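Local coordinates for ancillary protein 1 (PDB 2XI9) that acts as a pilus-presented adhesin of Streptococcus pyogenes whose internal thioester bond is required for efficient host cell interaction, at residues A248-D259 with L277-Q288. Numbering follows the deposited sequence.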
loop_
_atom_site.group_PDB
_atom_site.type_symbol
_atom_site.label_atom_id
_atom_site.label_comp_id
_atom_site.label_asym_id
_atom_site.label_seq_id
_atom_site.Cartn_x
_atom_site.Cartn_y
_atom_site.Cartn_z
ATOM N N ALA A 248 8.335 -2.845 -12.885
ATOM C CA ALA A 248 7.392 -1.868 -13.411
ATOM C C ALA A 248 6.762 -1.067 -12.265
ATOM O O ALA A 248 6.591 0.118 -12.377
ATOM C CB ALA A 248 6.307 -2.548 -14.264
ATOM N N ILE A 249 6.516 -1.713 -11.138
ATOM C CA ILE A 249 6.057 -0.991 -9.949
ATOM C C ILE A 249 7.150 -0.005 -9.475
ATOM O O ILE A 249 6.859 1.171 -9.247
ATOM C CB ILE A 249 5.641 -1.969 -8.816
ATOM C CG1 ILE A 249 4.343 -2.724 -9.188
ATOM C CG2 ILE A 249 5.580 -1.200 -7.440
ATOM C CD1 ILE A 249 3.078 -1.868 -9.332
ATOM N N TYR A 250 8.398 -0.480 -9.391
ATOM C CA TYR A 250 9.520 0.362 -8.984
ATOM C C TYR A 250 9.753 1.548 -9.931
ATOM O O TYR A 250 10.184 2.601 -9.489
ATOM C CB TYR A 250 10.804 -0.456 -8.879
ATOM C CG TYR A 250 10.909 -1.413 -7.704
ATOM C CD1 TYR A 250 10.170 -1.223 -6.527
ATOM C CD2 TYR A 250 11.754 -2.490 -7.765
ATOM C CE1 TYR A 250 10.297 -2.074 -5.457
ATOM C CE2 TYR A 250 11.902 -3.360 -6.665
ATOM C CZ TYR A 250 11.159 -3.145 -5.527
ATOM O OH TYR A 250 11.299 -3.985 -4.444
ATOM N N TYR A 251 9.478 1.351 -11.221
ATOM C CA TYR A 251 9.514 2.411 -12.196
ATOM C C TYR A 251 8.689 3.625 -11.746
ATOM O O TYR A 251 9.145 4.750 -11.895
ATOM C CB TYR A 251 9.070 1.894 -13.581
ATOM C CG TYR A 251 9.046 2.969 -14.665
ATOM C CD1 TYR A 251 7.908 3.739 -14.893
ATOM C CD2 TYR A 251 10.170 3.243 -15.415
ATOM C CE1 TYR A 251 7.898 4.738 -15.866
ATOM C CE2 TYR A 251 10.157 4.238 -16.399
ATOM C CZ TYR A 251 9.021 4.974 -16.609
ATOM O OH TYR A 251 9.014 5.966 -17.568
ATOM N N PHE A 252 7.514 3.390 -11.157
ATOM C CA PHE A 252 6.614 4.447 -10.708
ATOM C C PHE A 252 6.856 4.825 -9.263
ATOM O O PHE A 252 6.767 5.977 -8.940
ATOM C CB PHE A 252 5.123 4.063 -10.906
ATOM C CG PHE A 252 4.740 3.927 -12.363
ATOM C CD1 PHE A 252 4.726 5.024 -13.176
ATOM C CD2 PHE A 252 4.464 2.669 -12.908
ATOM C CE1 PHE A 252 4.424 4.881 -14.572
ATOM C CE2 PHE A 252 4.204 2.506 -14.280
ATOM C CZ PHE A 252 4.159 3.607 -15.090
ATOM N N THR A 253 7.137 3.868 -8.385
ATOM C CA THR A 253 7.296 4.220 -6.945
ATOM C C THR A 253 8.656 4.851 -6.556
ATOM O O THR A 253 8.752 5.645 -5.601
ATOM C CB THR A 253 7.064 2.999 -6.033
ATOM O OG1 THR A 253 8.036 1.982 -6.312
ATOM C CG2 THR A 253 5.680 2.421 -6.224
ATOM N N ASP A 254 9.694 4.415 -7.252
ATOM C CA ASP A 254 11.071 4.697 -6.912
ATOM C C ASP A 254 11.885 5.227 -8.098
ATOM O O ASP A 254 13.086 5.399 -8.004
ATOM C CB ASP A 254 11.692 3.431 -6.356
ATOM C CG ASP A 254 11.134 3.064 -4.963
ATOM O OD1 ASP A 254 11.470 3.731 -3.949
ATOM O OD2 ASP A 254 10.389 2.087 -4.887
ATOM N N SER A 255 11.217 5.508 -9.212
ATOM C CA SER A 255 11.876 6.023 -10.398
ATOM C C SER A 255 13.050 5.129 -10.858
ATOM O O SER A 255 14.085 5.627 -11.225
ATOM C CB SER A 255 12.329 7.456 -10.164
ATOM O OG SER A 255 11.205 8.298 -9.906
ATOM N N ALA A 256 12.861 3.811 -10.829
ATOM C CA ALA A 256 13.811 2.867 -11.417
ATOM C C ALA A 256 13.842 3.072 -12.919
ATOM O O ALA A 256 12.792 3.377 -13.560
ATOM C CB ALA A 256 13.400 1.380 -11.135
ATOM N N GLU A 257 15.025 2.868 -13.486
ATOM C CA GLU A 257 15.208 3.010 -14.920
ATOM C C GLU A 257 15.257 1.642 -15.561
ATOM O O GLU A 257 15.920 0.752 -15.065
ATOM C CB GLU A 257 16.462 3.813 -15.224
ATOM C CG GLU A 257 16.409 5.245 -14.693
ATOM C CD GLU A 257 15.373 6.142 -15.398
ATOM O OE1 GLU A 257 15.014 5.896 -16.577
ATOM O OE2 GLU A 257 14.908 7.127 -14.767
ATOM N N LEU A 258 14.588 1.505 -16.698
ATOM C CA LEU A 258 14.511 0.250 -17.421
ATOM C C LEU A 258 15.647 0.194 -18.417
ATOM O O LEU A 258 15.444 0.165 -19.639
ATOM C CB LEU A 258 13.144 0.130 -18.111
ATOM C CG LEU A 258 11.962 0.348 -17.184
ATOM C CD1 LEU A 258 10.649 0.134 -17.938
ATOM C CD2 LEU A 258 12.048 -0.555 -15.989
ATOM N N ASP A 259 16.861 0.217 -17.871
ATOM C CA ASP A 259 18.073 0.254 -18.648
ATOM C C ASP A 259 19.015 -0.806 -18.107
ATOM O O ASP A 259 19.360 -0.791 -16.944
ATOM C CB ASP A 259 18.701 1.642 -18.544
ATOM C CG ASP A 259 20.025 1.747 -19.259
ATOM O OD1 ASP A 259 20.025 2.243 -20.403
ATOM O OD2 ASP A 259 21.070 1.346 -18.691
ATOM N N LEU A 277 13.101 -7.689 -19.555
ATOM C CA LEU A 277 13.099 -6.249 -19.433
ATOM C C LEU A 277 12.186 -5.613 -20.523
ATOM O O LEU A 277 11.520 -4.599 -20.296
ATOM C CB LEU A 277 14.559 -5.734 -19.501
ATOM C CG LEU A 277 14.709 -4.222 -19.415
ATOM C CD1 LEU A 277 14.178 -3.702 -18.082
ATOM C CD2 LEU A 277 16.184 -3.823 -19.665
ATOM N N ALA A 278 12.109 -6.208 -21.708
ATOM C CA ALA A 278 11.225 -5.643 -22.755
ATOM C C ALA A 278 9.756 -5.726 -22.275
ATOM O O ALA A 278 8.966 -4.816 -22.492
ATOM C CB ALA A 278 11.414 -6.348 -24.082
ATOM N N VAL A 279 9.397 -6.815 -21.598
ATOM C CA VAL A 279 8.049 -6.935 -21.034
ATOM C C VAL A 279 7.818 -5.943 -19.883
ATOM O O VAL A 279 6.733 -5.330 -19.765
ATOM C CB VAL A 279 7.731 -8.380 -20.633
ATOM C CG1 VAL A 279 6.450 -8.446 -19.753
ATOM C CG2 VAL A 279 7.611 -9.238 -21.881
ATOM N N ALA A 280 8.836 -5.701 -19.063
ATOM C CA ALA A 280 8.713 -4.676 -18.040
ATOM C C ALA A 280 8.386 -3.344 -18.724
ATOM O O ALA A 280 7.531 -2.602 -18.254
ATOM C CB ALA A 280 9.986 -4.565 -17.211
ATOM N N LYS A 281 9.066 -3.070 -19.831
ATOM C CA LYS A 281 8.831 -1.833 -20.618
ATOM C C LYS A 281 7.394 -1.757 -21.204
ATOM O O LYS A 281 6.758 -0.687 -21.183
ATOM C CB LYS A 281 9.855 -1.673 -21.739
ATOM C CG LYS A 281 11.307 -1.380 -21.291
ATOM C CD LYS A 281 12.230 -0.997 -22.505
ATOM C CE LYS A 281 13.687 -0.764 -22.059
ATOM N NZ LYS A 281 14.628 -0.682 -23.211
ATOM N N ILE A 282 6.912 -2.878 -21.735
ATOM C CA ILE A 282 5.483 -3.010 -22.129
ATOM C C ILE A 282 4.502 -2.685 -20.999
ATOM O O ILE A 282 3.591 -1.907 -21.184
ATOM C CB ILE A 282 5.190 -4.431 -22.711
ATOM C CG1 ILE A 282 5.798 -4.535 -24.103
ATOM C CG2 ILE A 282 3.655 -4.701 -22.773
ATOM C CD1 ILE A 282 6.128 -5.993 -24.556
ATOM N N LEU A 283 4.731 -3.231 -19.806
ATOM C CA LEU A 283 3.877 -2.955 -18.670
ATOM C C LEU A 283 3.855 -1.461 -18.353
ATOM O O LEU A 283 2.789 -0.852 -18.182
ATOM C CB LEU A 283 4.307 -3.770 -17.472
ATOM C CG LEU A 283 4.127 -5.289 -17.556
ATOM C CD1 LEU A 283 4.693 -5.913 -16.242
ATOM C CD2 LEU A 283 2.684 -5.684 -17.819
ATOM N N VAL A 284 5.038 -0.849 -18.344
ATOM C CA VAL A 284 5.126 0.544 -18.038
ATOM C C VAL A 284 4.434 1.399 -19.105
ATOM O O VAL A 284 3.727 2.381 -18.776
ATOM C CB VAL A 284 6.625 0.891 -17.840
ATOM C CG1 VAL A 284 6.851 2.379 -17.915
ATOM C CG2 VAL A 284 7.084 0.307 -16.485
ATOM N N GLU A 285 4.635 1.045 -20.363
ATOM C CA GLU A 285 4.091 1.826 -21.479
ATOM C C GLU A 285 2.559 1.710 -21.542
ATOM O O GLU A 285 1.878 2.677 -21.765
ATOM C CB GLU A 285 4.738 1.408 -22.815
ATOM C CG GLU A 285 6.216 1.853 -22.948
ATOM C CD GLU A 285 6.894 1.304 -24.219
ATOM O OE1 GLU A 285 6.188 0.762 -25.116
ATOM O OE2 GLU A 285 8.147 1.441 -24.338
ATOM N N TYR A 286 2.025 0.529 -21.237
ATOM C CA TYR A 286 0.601 0.358 -21.109
ATOM C C TYR A 286 0.094 1.253 -19.986
ATOM O O TYR A 286 -0.809 2.068 -20.170
ATOM C CB TYR A 286 0.227 -1.129 -20.845
ATOM C CG TYR A 286 -1.215 -1.264 -20.429
ATOM C CD1 TYR A 286 -2.241 -0.955 -21.299
ATOM C CD2 TYR A 286 -1.548 -1.640 -19.152
ATOM C CE1 TYR A 286 -3.592 -1.050 -20.897
ATOM C CE2 TYR A 286 -2.893 -1.729 -18.737
ATOM C CZ TYR A 286 -3.893 -1.451 -19.612
ATOM O OH TYR A 286 -5.213 -1.539 -19.183
ATOM N N ALA A 287 0.690 1.120 -18.817
ATOM C CA ALA A 287 0.279 1.915 -17.670
ATOM C C ALA A 287 0.254 3.408 -17.962
ATOM O O ALA A 287 -0.731 4.125 -17.654
ATOM C CB ALA A 287 1.201 1.573 -16.452
ATOM N N GLN A 288 1.314 3.878 -18.608
ATOM C CA GLN A 288 1.382 5.283 -19.006
ATOM C C GLN A 288 0.401 5.739 -20.080
ATOM O O GLN A 288 0.212 6.959 -20.276
ATOM C CB GLN A 288 2.813 5.600 -19.477
ATOM C CG GLN A 288 3.796 5.578 -18.363
ATOM C CD GLN A 288 5.248 5.781 -18.841
ATOM O OE1 GLN A 288 5.639 5.377 -19.953
ATOM N NE2 GLN A 288 6.020 6.463 -18.021
HETATM O O HOH W 1 8.233 5.171 -20.526
#
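Val284 CG1 lies over one face of the Tyr251 ring, 3.5 Å from the ring centroid and shifted toward the CE1 side, a close CH-pi contact; its other methyl, CG2, packs among Ala248 CB, 3.7 Å away, Leu258 CD1 and the base of the Tyr251 ring. Chi1 of 178° turns that ring away from its own backbone N and carries it across Val284 at about a right angle, so that the hydroxyl end arrives at Gln288. There Gln288 NE2 gives a weak, bent hydrogen bond to Tyr251 OH (3.1 Å, 134°), the amide standing nearly perpendicular to the ring. A water closes the loop, donating to Gln288 OE1 at 2.7 Å and also bonded to Tyr251 OH. Tyr251 turns its CD1 edge onto the face of Phe252, whose own edge meets Gln288 CG at CZ (3.8 Å), while Ala287 CB packs near CE2 and CZ. These residues belong to helices 238-253 and 274-288 of the thioester domain, whose short segments here cross at -50° with axes 9.6 Å apart. Beyond the first helix the chain doubles back, and Leu258, at the centre of an inverse gamma turn, lays CD1 against Lys281 CG (3.7 Å) while its CB meets Leu277 CD1 at 4.0 Å. The extended Lys281 chain runs past Leu258 in the opposite direction. Further out, Arg205 makes a cation-pi contact with Tyr251, bonds to the backbone oxygens of Tyr251 and Ala256, and forms a salt bridge with Glu257, tying helix end and return loop together. His215 stacks on Phe252, and Val219 of helix 209-222 touches both Phe252 and Ala248.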